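Local structure of HydG protein (Carboxydothermus hydrogenoformans, 4RTB) at residues Ile201-Tyr211 and Ile243-Leu254; Arg314-Ser325 and Leu336-Ser345. The protein is a radical SAM enzyme that matures [FeFe]-hydrogenase, acting as a carbon monoxide and cyanide synthase that uses iron-sulfur chemistry and S-adenosylmethionine. All coordinates share one frame; numbering follows the deposited sequence.

Contact 1 of 2, residues Ile201-Tyr211 and Ile243-Leu254. With SAM (S-adenosylmethionine), chain B.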
loop_
_atom_site.group_PDB
_atom_site.type_symbol
_atom_site.label_atom_id
_atom_site.label_comp_id
_atom_site.label_asym_id
_atom_site.label_seq_id
_atom_site.Cartn_x
_atom_site.Cartn_y
_atom_site.Cartn_z
ATOM N N ILE A 201 -15.197 5.445 -6.916
ATOM C CA ILE A 201 -14.150 4.641 -6.293
ATOM C C ILE A 201 -13.516 5.403 -5.137
ATOM O O ILE A 201 -13.592 6.630 -5.074
ATOM C CB ILE A 201 -13.056 4.240 -7.300
ATOM C CG1 ILE A 201 -12.469 5.480 -7.977
ATOM C CG2 ILE A 201 -13.612 3.276 -8.332
ATOM C CD1 ILE A 201 -11.028 5.756 -7.607
ATOM N N GLY A 202 -12.893 4.674 -4.220
ATOM C CA GLY A 202 -12.232 5.300 -3.094
ATOM C C GLY A 202 -10.898 5.899 -3.491
ATOM O O GLY A 202 -10.775 7.112 -3.668
ATOM N N THR A 203 -9.899 5.037 -3.642
ATOM C CA THR A 203 -8.545 5.477 -3.945
ATOM C C THR A 203 -8.043 4.865 -5.244
ATOM O O THR A 203 -8.240 3.678 -5.503
ATOM C CB THR A 203 -7.569 5.115 -2.804
ATOM O OG1 THR A 203 -8.034 5.686 -1.575
ATOM C CG2 THR A 203 -6.169 5.635 -3.104
ATOM N N TYR A 204 -7.400 5.689 -6.060
ATOM C CA TYR A 204 -6.793 5.225 -7.297
ATOM C C TYR A 204 -5.292 5.036 -7.111
ATOM O O TYR A 204 -4.555 6.004 -6.928
ATOM C CB TYR A 204 -7.075 6.212 -8.428
ATOM C CG TYR A 204 -6.228 5.988 -9.655
ATOM C CD1 TYR A 204 -5.225 6.884 -10.000
ATOM C CD2 TYR A 204 -6.424 4.877 -10.462
ATOM C CE1 TYR A 204 -4.445 6.682 -11.118
ATOM C CE2 TYR A 204 -5.649 4.666 -11.582
ATOM C CZ TYR A 204 -4.660 5.571 -11.906
ATOM O OH TYR A 204 -3.885 5.364 -13.024
ATOM N N GLN A 205 -4.843 3.785 -7.151
ATOM C CA GLN A 205 -3.435 3.480 -6.923
ATOM C C GLN A 205 -2.674 3.216 -8.217
ATOM O O GLN A 205 -3.036 2.333 -8.996
ATOM C CB GLN A 205 -3.298 2.278 -5.988
ATOM C CG GLN A 205 -3.336 2.655 -4.519
ATOM C CD GLN A 205 -3.701 1.490 -3.625
ATOM O OE1 GLN A 205 -3.469 0.330 -3.967
ATOM N NE2 GLN A 205 -4.291 1.795 -2.473
ATOM N N LEU A 206 -1.616 3.989 -8.434
ATOM C CA LEU A 206 -0.747 3.796 -9.587
ATOM C C LEU A 206 0.709 3.834 -9.141
ATOM O O LEU A 206 1.198 4.863 -8.673
ATOM C CB LEU A 206 -1.016 4.863 -10.652
ATOM C CG LEU A 206 -0.676 4.517 -12.105
ATOM C CD1 LEU A 206 0.807 4.683 -12.405
ATOM C CD2 LEU A 206 -1.144 3.109 -12.440
ATOM N N PHE A 207 1.399 2.707 -9.283
ATOM C CA PHE A 207 2.786 2.617 -8.847
ATOM C C PHE A 207 3.717 3.029 -9.983
ATOM O O PHE A 207 3.567 2.574 -11.114
ATOM C CB PHE A 207 3.131 1.198 -8.372
ATOM C CG PHE A 207 2.144 0.614 -7.394
ATOM C CD1 PHE A 207 1.373 1.429 -6.578
ATOM C CD2 PHE A 207 1.994 -0.760 -7.289
ATOM C CE1 PHE A 207 0.467 0.884 -5.688
ATOM C CE2 PHE A 207 1.092 -1.310 -6.399
ATOM C CZ PHE A 207 0.330 -0.487 -5.597
ATOM N N GLN A 208 4.680 3.891 -9.676
ATOM C CA GLN A 208 5.671 4.313 -10.660
ATOM C C GLN A 208 6.605 3.149 -11.007
ATOM O O GLN A 208 7.305 3.180 -12.024
ATOM C CB GLN A 208 6.463 5.515 -10.126
ATOM C CG GLN A 208 7.577 6.036 -11.028
ATOM C CD GLN A 208 7.117 6.292 -12.449
ATOM O OE1 GLN A 208 5.988 6.720 -12.682
ATOM N NE2 GLN A 208 7.993 6.023 -13.412
ATOM N N GLU A 209 6.583 2.119 -10.159
ATOM C CA GLU A 209 7.469 0.949 -10.246
ATOM C C GLU A 209 8.931 1.345 -10.048
ATOM O O GLU A 209 9.604 0.827 -9.160
ATOM C CB GLU A 209 7.304 0.208 -11.581
ATOM C CG GLU A 209 5.864 -0.017 -12.029
ATOM C CD GLU A 209 5.101 -1.005 -11.165
ATOM O OE1 GLU A 209 5.721 -1.671 -10.308
ATOM O OE2 GLU A 209 3.870 -1.116 -11.347
ATOM N N SER A 210 9.421 2.251 -10.885
ATOM C CA SER A 210 10.759 2.800 -10.709
ATOM C C SER A 210 10.843 4.252 -11.148
ATOM O O SER A 210 10.253 4.645 -12.153
ATOM C CB SER A 210 11.793 1.984 -11.477
ATOM O OG SER A 210 13.019 2.691 -11.528
ATOM N N TYR A 211 11.597 5.034 -10.387
ATOM C CA TYR A 211 11.780 6.446 -10.679
ATOM C C TYR A 211 13.060 6.697 -11.461
ATOM O O TYR A 211 13.350 7.832 -11.836
ATOM C CB TYR A 211 11.783 7.256 -9.383
ATOM C CG TYR A 211 10.403 7.446 -8.805
ATOM C CD1 TYR A 211 9.849 6.506 -7.949
ATOM C CD2 TYR A 211 9.649 8.563 -9.129
ATOM C CE1 TYR A 211 8.582 6.677 -7.426
ATOM C CE2 TYR A 211 8.386 8.744 -8.612
ATOM C CZ TYR A 211 7.857 7.799 -7.763
ATOM O OH TYR A 211 6.600 7.985 -7.255
ATOM N N ILE A 243 -10.416 13.324 -8.954
ATOM C CA ILE A 243 -10.099 12.306 -7.955
ATOM C C ILE A 243 -9.068 12.833 -6.958
ATOM O O ILE A 243 -7.955 13.188 -7.339
ATOM C CB ILE A 243 -9.558 11.023 -8.610
ATOM C CG1 ILE A 243 -10.436 10.618 -9.796
ATOM C CG2 ILE A 243 -9.462 9.902 -7.586
ATOM C CD1 ILE A 243 -9.938 9.391 -10.531
ATOM N N ASP A 244 -9.439 12.868 -5.681
ATOM C CA ASP A 244 -8.595 13.473 -4.650
ATOM C C ASP A 244 -7.778 12.457 -3.851
ATOM O O ASP A 244 -6.797 12.819 -3.201
ATOM C CB ASP A 244 -9.455 14.305 -3.697
ATOM C CG ASP A 244 -10.900 13.848 -3.668
ATOM O OD1 ASP A 244 -11.192 12.752 -4.194
ATOM O OD2 ASP A 244 -11.747 14.582 -3.116
ATOM N N ASP A 245 -8.183 11.192 -3.892
ATOM C CA ASP A 245 -7.473 10.140 -3.171
ATOM C C ASP A 245 -6.654 9.275 -4.123
ATOM O O ASP A 245 -7.210 8.513 -4.914
ATOM C CB ASP A 245 -8.456 9.269 -2.387
ATOM C CG ASP A 245 -9.295 10.068 -1.413
ATOM O OD1 ASP A 245 -8.739 10.953 -0.729
ATOM O OD2 ASP A 245 -10.514 9.812 -1.336
ATOM N N ILE A 246 -5.333 9.396 -4.041
ATOM C CA ILE A 246 -4.437 8.663 -4.931
ATOM C C ILE A 246 -3.364 7.903 -4.157
ATOM O O ILE A 246 -3.074 8.227 -3.006
ATOM C CB ILE A 246 -3.749 9.607 -5.930
ATOM C CG1 ILE A 246 -2.905 10.638 -5.180
ATOM C CG2 ILE A 246 -4.780 10.295 -6.811
ATOM C CD1 ILE A 246 -2.289 11.694 -6.066
ATOM N N GLY A 247 -2.771 6.900 -4.796
ATOM C CA GLY A 247 -1.743 6.103 -4.155
ATOM C C GLY A 247 -0.485 5.939 -4.985
ATOM O O GLY A 247 -0.537 5.469 -6.121
ATOM N N ILE A 248 0.653 6.327 -4.418
ATOM C CA ILE A 248 1.943 6.119 -5.070
ATOM C C ILE A 248 2.452 4.716 -4.745
ATOM O O ILE A 248 1.924 4.056 -3.856
ATOM C CB ILE A 248 2.992 7.168 -4.624
ATOM C CG1 ILE A 248 2.402 8.575 -4.628
ATOM C CG2 ILE A 248 4.208 7.152 -5.530
ATOM C CD1 ILE A 248 3.466 9.664 -4.653
ATOM N N GLY A 249 3.463 4.258 -5.478
ATOM C CA GLY A 249 4.151 3.020 -5.172
ATOM C C GLY A 249 5.463 2.931 -5.929
ATOM O O GLY A 249 5.627 3.557 -6.975
ATOM N N ALA A 250 6.404 2.161 -5.396
ATOM C CA ALA A 250 7.669 1.920 -6.079
ATOM C C ALA A 250 8.120 0.488 -5.852
ATOM O O ALA A 250 8.286 0.056 -4.717
ATOM C CB ALA A 250 8.733 2.893 -5.606
ATOM N N LEU A 251 8.312 -0.250 -6.937
ATOM C CA LEU A 251 8.760 -1.630 -6.840
ATOM C C LEU A 251 10.219 -1.678 -6.402
ATOM O O LEU A 251 11.101 -1.142 -7.077
ATOM C CB LEU A 251 8.571 -2.349 -8.176
ATOM C CG LEU A 251 8.630 -3.875 -8.149
ATOM C CD1 LEU A 251 8.002 -4.412 -6.875
ATOM C CD2 LEU A 251 7.912 -4.428 -9.366
ATOM N N PHE A 252 10.467 -2.311 -5.260
ATOM C CA PHE A 252 11.815 -2.383 -4.708
ATOM C C PHE A 252 12.522 -3.660 -5.132
ATOM O O PHE A 252 11.967 -4.754 -5.030
ATOM C CB PHE A 252 11.774 -2.274 -3.184
ATOM C CG PHE A 252 11.489 -0.887 -2.691
ATOM C CD1 PHE A 252 12.515 0.031 -2.542
ATOM C CD2 PHE A 252 10.194 -0.492 -2.392
ATOM C CE1 PHE A 252 12.257 1.316 -2.096
ATOM C CE2 PHE A 252 9.930 0.791 -1.948
ATOM C CZ PHE A 252 10.963 1.696 -1.801
ATOM N N GLY A 253 13.753 -3.508 -5.609
ATOM C CA GLY A 253 14.511 -4.627 -6.134
ATOM C C GLY A 253 14.710 -4.464 -7.626
ATOM O O GLY A 253 15.408 -5.249 -8.266
ATOM N N LEU A 254 14.080 -3.433 -8.180
ATOM C CA LEU A 254 14.218 -3.117 -9.594
ATOM C C LEU A 254 15.530 -2.382 -9.835
ATOM O O LEU A 254 16.324 -2.776 -10.689
ATOM C CB LEU A 254 13.032 -2.278 -10.074
ATOM C CG LEU A 254 12.106 -2.936 -11.099
ATOM C CD1 LEU A 254 11.796 -4.379 -10.725
ATOM C CD2 LEU A 254 10.826 -2.131 -11.255
HETATM N N SAM B . -1.374 -3.446 -14.488
HETATM C CA SAM B . -1.336 -2.234 -13.670
HETATM C C SAM B . 0.055 -1.619 -13.554
HETATM O O SAM B . 1.046 -2.152 -14.042
HETATM O OXT SAM B . 0.212 -0.556 -12.959
HETATM C CB SAM B . -1.871 -2.492 -12.263
HETATM C CG SAM B . -1.854 -3.937 -11.766
HETATM S SD SAM B . -0.249 -4.726 -11.486
HETATM C CE SAM B . -0.821 -6.427 -11.464
HETATM C "C5'" SAM B . -0.092 -4.608 -9.691
HETATM C "C4'" SAM B . 1.328 -4.383 -9.176
HETATM O "O4'" SAM B . 2.020 -5.587 -8.887
HETATM C "C3'" SAM B . 2.197 -3.652 -10.187
HETATM O "O3'" SAM B . 2.061 -2.260 -10.038
HETATM C "C2'" SAM B . 3.597 -4.116 -9.845
HETATM O "O2'" SAM B . 4.300 -3.102 -9.172
HETATM C "C1'" SAM B . 3.404 -5.285 -8.894
HETATM N N9 SAM B . 4.218 -6.412 -9.369
HETATM C C8 SAM B . 4.237 -6.919 -10.639
HETATM N N7 SAM B . 5.118 -7.942 -10.682
HETATM C C5 SAM B . 5.670 -8.086 -9.458
HETATM C C6 SAM B . 6.618 -8.966 -8.958
HETATM N N6 SAM B . 7.156 -9.888 -9.751
HETATM N N1 SAM B . 7.000 -8.877 -7.637
HETATM C C2 SAM B . 6.438 -7.918 -6.819
HETATM N N3 SAM B . 5.495 -7.045 -7.322
HETATM C C4 SAM B . 5.116 -7.129 -8.621
#
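Glu209 and Leu251 lie together at the ribose of S-adenosylmethionine, beyond a pair of parallel strands of the radical SAM barrel. The Glu209 carboxylate takes both ribose hydroxyls: O3' gives a hydrogen bond to OE2, and O2' gives one to OE1 that is modelled doubtfully short. Arg231 also binds the cofactor and lies beside this carboxylate. Leu251 CB packs 3.6 Å from Glu209 OE1. Its CG lies opposite the backbone N (chi1 -164°), which sends CD1 on to the adenine, 3.7 Å from SAM N3. Phe207 also meets the ribose hydroxyls: CD2 comes near O3', and O2' lies at the ring edge, in its plane. Its CD1 rests 3.5 Å from Gly249 CA. A beta carbon on Gly249 would collide with that ring atom.

Backbone bonds position these groups. Gln208 N reaches Gly249 O at 2.9 Å. Earlier in the strands, Tyr204 N bonds to Asp245 O, Gly247 N to Tyr204 O, and Leu206 N to Gly247 O at 3.0 Å. Outside the strands, Tyr211 lays its ring edge against Ile248 CG2 and Ala250 CB, while its OH bonds to His267. Gln208 CG sits 3.5 Å above the centre of one face of this ring. From there the Gln208 side chain bends at chi2 (51°), and NE2, with its partner in the amide plane, bonds to Ser210 O at 2.9 Å.

Contact 2 of 2, residues Arg314-Ser325 and Leu336-Ser345; sequences RIMLPYTGIILS and LVELGVSQMS
The guanidinium of Arg314 meets Gly340 edge-on. NH1 donates to Gly340 O, which lies near the guanidinium plane; the modelled length is very short and therefore doubtful. The Arg314 chain, bent at chi2 and chi3, runs over Gly340, with CD 3.5 Å from Gly340 CA. A beta carbon on Gly340 would run into Arg314 CB; at the positive phi of Gly340, just after helix 330-339, it would also press on the carbonyl O of Leu339. The other flat group is the Gln343 amide. Its NE2 lies 3.5 Å from Ile323 CD1, and the two side chains run side by side, pointing the same way.

These residues belong to a beta-alpha-beta crossover in which strands 321-324 and 343-345 are parallel neighbours. Ile322 O accepts from both Ser342 N (2.9 Å) and Gln343 N. Leu324 N reaches Gln343 O in a nearly straight bond of 3.0 Å (174°). Ser342 OG stands between its own backbone N and carbonyl carbon (chi1 57°), and there it accepts from Ile322 N at 2.9 Å.

Leu324 turns to the helix side. The Leu324 and Leu336 side chains cross at about a right angle, with their CD1 atoms 3.8 Å apart, and Leu324 CB packs 4.0 Å from Val341 CG1. Ile323 faces the opposite side of the sheet, where Phe99 also touches it. With an alanine in place of Ile323, the Gln343 amide would probably lose the CG1 and CD1 packing along its side and be freer to turn. The polar bonds thus fix the pairing of the strands, while apolar packing on the Leu324 side joins strand 321-324 to Leu336 of the helix and to Val341 after it.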
loop_
_atom_site.group_PDB
_atom_site.type_symbol
_atom_site.label_atom_id
_atom_site.label_comp_id
_atom_site.label_asym_id
_atom_site.label_seq_id
_atom_site.Cartn_x
_atom_site.Cartn_y
_atom_site.Cartn_z
ATOM N N ARG A 314 7.792 6.302 6.982
ATOM C CA ARG A 314 6.902 6.693 8.070
ATOM C C ARG A 314 7.325 8.020 8.705
ATOM O O ARG A 314 6.480 8.862 9.015
ATOM C CB ARG A 314 6.837 5.603 9.143
ATOM C CG ARG A 314 6.100 6.015 10.419
ATOM C CD ARG A 314 4.579 5.877 10.315
ATOM N NE ARG A 314 3.981 6.768 9.323
ATOM C CZ ARG A 314 3.285 6.353 8.271
ATOM N NH1 ARG A 314 3.085 5.058 8.074
ATOM N NH2 ARG A 314 2.782 7.235 7.420
ATOM N N ILE A 315 8.628 8.211 8.886
ATOM C CA ILE A 315 9.117 9.406 9.564
ATOM C C ILE A 315 9.123 10.621 8.629
ATOM O O ILE A 315 9.002 11.757 9.083
ATOM C CB ILE A 315 10.536 9.169 10.171
ATOM C CG1 ILE A 315 10.917 10.287 11.150
ATOM C CG2 ILE A 315 11.584 9.000 9.084
ATOM C CD1 ILE A 315 11.831 11.358 10.569
ATOM N N MET A 316 9.225 10.381 7.325
ATOM C CA MET A 316 9.249 11.476 6.356
ATOM C C MET A 316 7.851 11.934 5.951
ATOM O O MET A 316 7.597 13.133 5.832
ATOM C CB MET A 316 10.050 11.078 5.111
ATOM C CG MET A 316 11.564 10.970 5.321
ATOM S SD MET A 316 12.471 12.530 5.288
ATOM C CE MET A 316 12.070 13.217 6.888
ATOM N N LEU A 317 6.948 10.983 5.739
ATOM C CA LEU A 317 5.559 11.303 5.421
ATOM C C LEU A 317 4.638 10.712 6.477
ATOM O O LEU A 317 3.993 9.690 6.241
ATOM C CB LEU A 317 5.192 10.776 4.038
ATOM C CG LEU A 317 6.180 11.135 2.930
ATOM C CD1 LEU A 317 6.180 10.059 1.860
ATOM C CD2 LEU A 317 5.850 12.496 2.336
ATOM N N PRO A 318 4.570 11.364 7.647
ATOM C CA PRO A 318 3.885 10.826 8.828
ATOM C C PRO A 318 2.379 10.661 8.640
ATOM O O PRO A 318 1.823 9.651 9.077
ATOM C CB PRO A 318 4.187 11.870 9.910
ATOM C CG PRO A 318 4.429 13.130 9.158
ATOM C CD PRO A 318 5.090 12.722 7.880
ATOM N N TYR A 319 1.733 11.627 7.995
ATOM C CA TYR A 319 0.286 11.578 7.804
ATOM C C TYR A 319 -0.087 10.829 6.526
ATOM O O TYR A 319 -1.257 10.777 6.142
ATOM C CB TYR A 319 -0.295 12.993 7.785
ATOM C CG TYR A 319 -0.105 13.735 9.090
ATOM C CD1 TYR A 319 1.017 14.527 9.305
ATOM C CD2 TYR A 319 -1.042 13.636 10.110
ATOM C CE1 TYR A 319 1.197 15.202 10.501
ATOM C CE2 TYR A 319 -0.869 14.309 11.310
ATOM C CZ TYR A 319 0.251 15.089 11.498
ATOM O OH TYR A 319 0.426 15.759 12.687
ATOM N N THR A 320 0.913 10.243 5.877
ATOM C CA THR A 320 0.688 9.455 4.674
ATOM C C THR A 320 0.704 7.968 5.006
ATOM O O THR A 320 1.708 7.448 5.493
ATOM C CB THR A 320 1.751 9.747 3.598
ATOM O OG1 THR A 320 1.791 11.155 3.332
ATOM C CG2 THR A 320 1.439 8.995 2.313
ATOM N N GLY A 321 -0.408 7.288 4.747
ATOM C CA GLY A 321 -0.502 5.863 5.003
ATOM C C GLY A 321 0.527 5.072 4.218
ATOM O O GLY A 321 0.968 5.500 3.155
ATOM N N ILE A 322 0.922 3.922 4.752
ATOM C CA ILE A 322 1.868 3.047 4.072
ATOM C C ILE A 322 1.248 1.669 3.876
ATOM O O ILE A 322 0.777 1.051 4.832
ATOM C CB ILE A 322 3.188 2.917 4.857
ATOM C CG1 ILE A 322 3.916 4.262 4.900
ATOM C CG2 ILE A 322 4.079 1.857 4.234
ATOM C CD1 ILE A 322 5.227 4.225 5.656
ATOM N N ILE A 323 1.240 1.192 2.634
ATOM C CA ILE A 323 0.600 -0.081 2.326
ATOM C C ILE A 323 1.608 -1.192 2.038
ATOM O O ILE A 323 2.542 -1.021 1.243
ATOM C CB ILE A 323 -0.355 0.044 1.123
ATOM C CG1 ILE A 323 -1.357 1.177 1.352
ATOM C CG2 ILE A 323 -1.084 -1.270 0.881
ATOM C CD1 ILE A 323 -2.499 1.196 0.356
ATOM N N LEU A 324 1.406 -2.327 2.701
ATOM C CA LEU A 324 2.200 -3.528 2.475
ATOM C C LEU A 324 1.475 -4.458 1.506
ATOM O O LEU A 324 0.715 -5.332 1.928
ATOM C CB LEU A 324 2.470 -4.249 3.799
ATOM C CG LEU A 324 3.549 -5.334 3.801
ATOM C CD1 LEU A 324 4.931 -4.701 3.786
ATOM C CD2 LEU A 324 3.389 -6.260 4.997
ATOM N N SER A 325 1.704 -4.267 0.211
ATOM C CA SER A 325 1.010 -5.051 -0.805
ATOM C C SER A 325 1.525 -6.486 -0.887
ATOM O O SER A 325 0.748 -7.418 -1.090
ATOM C CB SER A 325 1.126 -4.369 -2.172
ATOM O OG SER A 325 2.380 -3.725 -2.325
ATOM N N LEU A 336 7.007 -4.641 10.637
ATOM C CA LEU A 336 6.772 -3.559 9.692
ATOM C C LEU A 336 5.542 -2.762 10.106
ATOM O O LEU A 336 5.510 -1.539 9.955
ATOM C CB LEU A 336 6.610 -4.104 8.271
ATOM C CG LEU A 336 7.826 -4.850 7.717
ATOM C CD1 LEU A 336 7.495 -5.533 6.399
ATOM C CD2 LEU A 336 9.014 -3.912 7.557
ATOM N N VAL A 337 4.532 -3.450 10.633
ATOM C CA VAL A 337 3.371 -2.750 11.171
ATOM C C VAL A 337 3.802 -1.870 12.351
ATOM O O VAL A 337 3.348 -0.731 12.475
ATOM C CB VAL A 337 2.253 -3.728 11.608
ATOM C CG1 VAL A 337 1.102 -2.971 12.248
ATOM C CG2 VAL A 337 1.759 -4.536 10.415
ATOM N N GLU A 338 4.691 -2.392 13.197
ATOM C CA GLU A 338 5.257 -1.613 14.305
ATOM C C GLU A 338 5.985 -0.360 13.812
ATOM O O GLU A 338 5.899 0.702 14.435
ATOM C CB GLU A 338 6.231 -2.467 15.134
ATOM C CG GLU A 338 5.618 -3.237 16.303
ATOM C CD GLU A 338 6.615 -4.183 16.972
ATOM O OE1 GLU A 338 7.666 -3.711 17.461
ATOM O OE2 GLU A 338 6.346 -5.404 17.003
ATOM N N LEU A 339 6.699 -0.489 12.696
ATOM C CA LEU A 339 7.605 0.567 12.247
ATOM C C LEU A 339 7.002 1.608 11.297
ATOM O O LEU A 339 7.657 2.606 10.992
ATOM C CB LEU A 339 8.835 -0.055 11.581
ATOM C CG LEU A 339 10.063 -0.246 12.471
ATOM C CD1 LEU A 339 9.869 -1.409 13.426
ATOM C CD2 LEU A 339 11.310 -0.442 11.630
ATOM N N GLY A 340 5.778 1.394 10.819
ATOM C CA GLY A 340 5.145 2.407 9.989
ATOM C C GLY A 340 3.963 2.006 9.122
ATOM O O GLY A 340 3.107 2.837 8.813
ATOM N N VAL A 341 3.928 0.742 8.715
ATOM C CA VAL A 341 2.859 0.223 7.864
ATOM C C VAL A 341 1.484 0.438 8.491
ATOM O O VAL A 341 1.274 0.118 9.659
ATOM C CB VAL A 341 3.065 -1.279 7.581
ATOM C CG1 VAL A 341 1.824 -1.892 6.952
ATOM C CG2 VAL A 341 4.288 -1.491 6.703
ATOM N N SER A 342 0.550 0.983 7.718
ATOM C CA SER A 342 -0.790 1.258 8.228
ATOM C C SER A 342 -1.867 0.476 7.482
ATOM O O SER A 342 -3.020 0.431 7.916
ATOM C CB SER A 342 -1.088 2.757 8.154
ATOM O OG SER A 342 -0.946 3.237 6.830
ATOM N N GLN A 343 -1.491 -0.136 6.361
ATOM C CA GLN A 343 -2.425 -0.937 5.571
ATOM C C GLN A 343 -1.815 -2.271 5.151
ATOM O O GLN A 343 -0.618 -2.361 4.877
ATOM C CB GLN A 343 -2.887 -0.171 4.332
ATOM C CG GLN A 343 -4.245 0.485 4.480
ATOM C CD GLN A 343 -4.874 0.826 3.142
ATOM O OE1 GLN A 343 -5.396 -0.047 2.448
ATOM N NE2 GLN A 343 -4.825 2.100 2.774
ATOM N N MET A 344 -2.655 -3.298 5.075
ATOM C CA MET A 344 -2.176 -4.656 4.854
ATOM C C MET A 344 -3.129 -5.514 4.030
ATOM O O MET A 344 -4.347 -5.386 4.139
ATOM C CB MET A 344 -1.937 -5.336 6.195
ATOM C CG MET A 344 -0.493 -5.632 6.508
ATOM S SD MET A 344 -0.422 -6.435 8.110
ATOM C CE MET A 344 -1.640 -7.730 7.867
ATOM N N SER A 345 -2.562 -6.404 3.222
ATOM C CA SER A 345 -3.356 -7.371 2.475
ATOM C C SER A 345 -3.407 -8.693 3.231
ATOM O O SER A 345 -2.387 -9.361 3.400
ATOM C CB SER A 345 -2.778 -7.582 1.075
ATOM O OG SER A 345 -1.532 -8.251 1.138
#

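Both contacts are parallel pairs in one barrel sheet, their centres about 14 Å apart. Strand 281-283 lies between them, pairing with 246-249 on one side and 321-324 on the other. They also touch directly: Gln205 NE2 of contact 1 packs 3.4 Å from Ile323 CD1 of contact 2. Contact 1 reaches the cofactor directly, and the Glu209 side chain is about 5 Å from the iron-sulfur cluster. Contact 2 stands further back. The side chain of Ser325 is about 7 Å from S-adenosylmethionine and about 12 Å from the cluster, and that of Leu324 is about 8 Å from the side chain of cofactor-binding Lys288.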